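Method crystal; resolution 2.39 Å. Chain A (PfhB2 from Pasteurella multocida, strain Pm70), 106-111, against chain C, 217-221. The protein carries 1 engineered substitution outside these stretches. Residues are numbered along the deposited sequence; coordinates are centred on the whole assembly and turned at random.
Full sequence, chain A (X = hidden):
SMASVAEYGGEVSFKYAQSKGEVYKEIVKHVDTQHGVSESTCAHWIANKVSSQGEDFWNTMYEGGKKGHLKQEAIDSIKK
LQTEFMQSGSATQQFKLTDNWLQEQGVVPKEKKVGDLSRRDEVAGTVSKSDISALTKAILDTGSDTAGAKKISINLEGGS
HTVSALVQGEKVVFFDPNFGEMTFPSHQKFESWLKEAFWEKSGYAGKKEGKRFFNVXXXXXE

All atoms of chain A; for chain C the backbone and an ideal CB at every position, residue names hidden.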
# COMPACT_ATOMS: atom_id res chain seq x y z
N GLY A 106 -21.96 -19.97 -17.16
CA GLY A 106 -23.42 -19.95 -16.96
C GLY A 106 -23.84 -19.11 -15.77
O GLY A 106 -24.99 -19.22 -15.37
N VAL A 107 -22.95 -18.29 -15.20
CA VAL A 107 -23.30 -17.29 -14.14
C VAL A 107 -23.93 -16.06 -14.82
O VAL A 107 -23.34 -15.57 -15.76
CB VAL A 107 -22.10 -16.91 -13.27
CG1 VAL A 107 -22.48 -15.88 -12.22
CG2 VAL A 107 -21.47 -18.14 -12.63
N VAL A 108 -25.07 -15.60 -14.31
CA VAL A 108 -25.87 -14.48 -14.89
C VAL A 108 -25.75 -13.24 -14.00
O VAL A 108 -26.27 -13.20 -12.89
CB VAL A 108 -27.34 -14.90 -15.10
CG1 VAL A 108 -27.45 -16.10 -16.04
CG2 VAL A 108 -28.02 -15.19 -13.78
N PRO A 109 -25.08 -12.18 -14.48
CA PRO A 109 -24.96 -10.95 -13.70
C PRO A 109 -26.33 -10.29 -13.48
O PRO A 109 -27.08 -10.27 -14.41
CB PRO A 109 -24.02 -10.04 -14.51
CG PRO A 109 -23.46 -10.94 -15.62
CD PRO A 109 -24.43 -12.10 -15.79
N LYS A 110 -26.61 -9.79 -12.28
CA LYS A 110 -27.86 -9.04 -11.98
C LYS A 110 -27.84 -7.69 -12.70
O LYS A 110 -26.76 -7.13 -12.89
CB LYS A 110 -28.05 -8.80 -10.48
CG LYS A 110 -28.59 -9.99 -9.71
CD LYS A 110 -29.12 -9.68 -8.34
CE LYS A 110 -29.54 -10.96 -7.64
NZ LYS A 110 -29.81 -10.80 -6.18
N GLU A 111 -29.04 -7.23 -13.11
CA GLU A 111 -29.31 -5.88 -13.65
C GLU A 111 -30.24 -5.14 -12.69
O GLU A 111 -30.90 -5.80 -11.91
CB GLU A 111 -29.95 -6.00 -15.02
CG GLU A 111 -29.14 -6.85 -15.98
CD GLU A 111 -29.64 -6.73 -17.41
OE1 GLU A 111 -29.33 -5.71 -18.04
OE2 GLU A 111 -30.39 -7.65 -17.89
N UNK C 217 -20.10 -6.85 -7.29
CA UNK C 217 -20.82 -7.29 -8.51
C UNK C 217 -21.82 -8.36 -8.07
O UNK C 217 -21.37 -9.33 -7.40
CB UNK C 217 -19.87 -7.83 -9.58
N UNK C 218 -23.10 -8.18 -8.41
CA UNK C 218 -24.20 -9.08 -7.97
C UNK C 218 -24.52 -10.06 -9.10
O UNK C 218 -24.70 -9.63 -10.22
CB UNK C 218 -25.45 -8.28 -7.58
N UNK C 219 -24.60 -11.35 -8.77
CA UNK C 219 -25.06 -12.42 -9.69
C UNK C 219 -26.28 -13.10 -9.08
O UNK C 219 -26.35 -13.24 -7.83
CB UNK C 219 -23.95 -13.44 -9.96
N UNK C 220 -27.22 -13.54 -9.92
CA UNK C 220 -28.36 -14.39 -9.47
C UNK C 220 -27.77 -15.68 -8.90
O UNK C 220 -26.78 -16.20 -9.46
CB UNK C 220 -29.33 -14.69 -10.61
N UNK C 221 -28.33 -16.14 -7.77
CA UNK C 221 -28.07 -17.48 -7.21
C UNK C 221 -28.91 -18.50 -7.99
O UNK C 221 -28.50 -19.64 -7.90
CB UNK C 221 -28.40 -17.53 -5.72

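The two backbones meet at a single beta bridge. The CA of Pro A109 lies 4.3 Å from the CA of position 219, and two hydrogen bonds flank that pair. The N of Lys A110 donates to the O of position 218 at 2.8 Å. The N of position 220 donates to the O of Val A108 at 3.1 Å.

Position 217 has extended backbone angles, and its CB points sideways. No atom of chain A 106-111 comes within 5.5 Å of the ideal CB. This stretch sets little constraint, and a beta-branched residue would suit the strand. The residue is Val C217, with chi1 t, and it adds almost nothing to the contact.

Position 218 is also extended, with CB sideways. The ideal CB is 3.9 Å from the CB of Lys A110, so chain A offers an aliphatic wall at the root of the side chain. Small, polar or aliphatic residues could all start here. The residue is Asn C218. Its CB packs against that of Lys A110 at 4.0 Å. Its amide bonds elsewhere in the structure. A water lies within hydrogen-bonding distance of both the O of Asn C218, at 2.9 Å, and the O of Lys A110, at 2.7 Å.

Position 219 lies opposite Pro A109 in the bridge, with CB sideways. Its ideal CB is 3.6 Å from Val A107 CG1 and 3.7 Å from Val A108 O. The apolar surface of Val A107 and Pro A109 suits an aliphatic or aromatic side chain. The residue is Tyr C219, with chi1 m. Its CD2 is 3.5 Å from Val A107 CG1 and 4.1 Å from Pro A109 CB, so this one ring carbon touches both apolar residues. The O of Val A108 lies at the ring edge and also takes a CA-H...O contact from the CA of Tyr C219 at 3.5 Å.

Position 220 has its CB sideways, and its ideal CB is tight against Val A108 CG2 at 3.5 Å. Lys A110 CE is 4.8 Å from the ideal CB of position 220. The long methylene chain of Lys A110 offers a surface for a flat ring; an aliphatic chain, or an acid reaching towards the amine, would also be plausible. The residue is His C220, with chi1 m. Lys A110 CG sits over one ring face, 3.6 Å from the centroid and 12° off the normal, a CH-pi contact.

At position 221 the CA-to-CB bond points away from this stretch. Many residues would fit. The residue is Ala C221, which makes no contact here.

Chain C (217-221) VNYHA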
# COMPACT_ATOMS: atom_id res chain seq x y z
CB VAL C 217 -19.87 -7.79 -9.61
CG1 VAL C 217 -20.64 -8.21 -10.86
CG2 VAL C 217 -18.84 -6.74 -9.95
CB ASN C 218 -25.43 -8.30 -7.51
CG ASN C 218 -25.21 -7.64 -6.16
OD1 ASN C 218 -24.94 -8.32 -5.17
ND2 ASN C 218 -25.28 -6.31 -6.12
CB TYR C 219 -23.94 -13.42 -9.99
CG TYR C 219 -22.63 -12.78 -10.36
CD1 TYR C 219 -21.71 -12.41 -9.38
CD2 TYR C 219 -22.32 -12.47 -11.67
CE1 TYR C 219 -20.52 -11.78 -9.71
CE2 TYR C 219 -21.12 -11.87 -12.02
CZ TYR C 219 -20.21 -11.52 -11.03
OH TYR C 219 -19.03 -10.93 -11.35
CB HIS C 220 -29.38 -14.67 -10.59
CG HIS C 220 -30.12 -13.45 -11.04
ND1 HIS C 220 -31.02 -12.80 -10.22
CD2 HIS C 220 -30.10 -12.75 -12.20
CE1 HIS C 220 -31.52 -11.75 -10.85
NE2 HIS C 220 -30.96 -11.69 -12.07
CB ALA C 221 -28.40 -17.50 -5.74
O HOH W 1 -24.24 -7.20 -11.81
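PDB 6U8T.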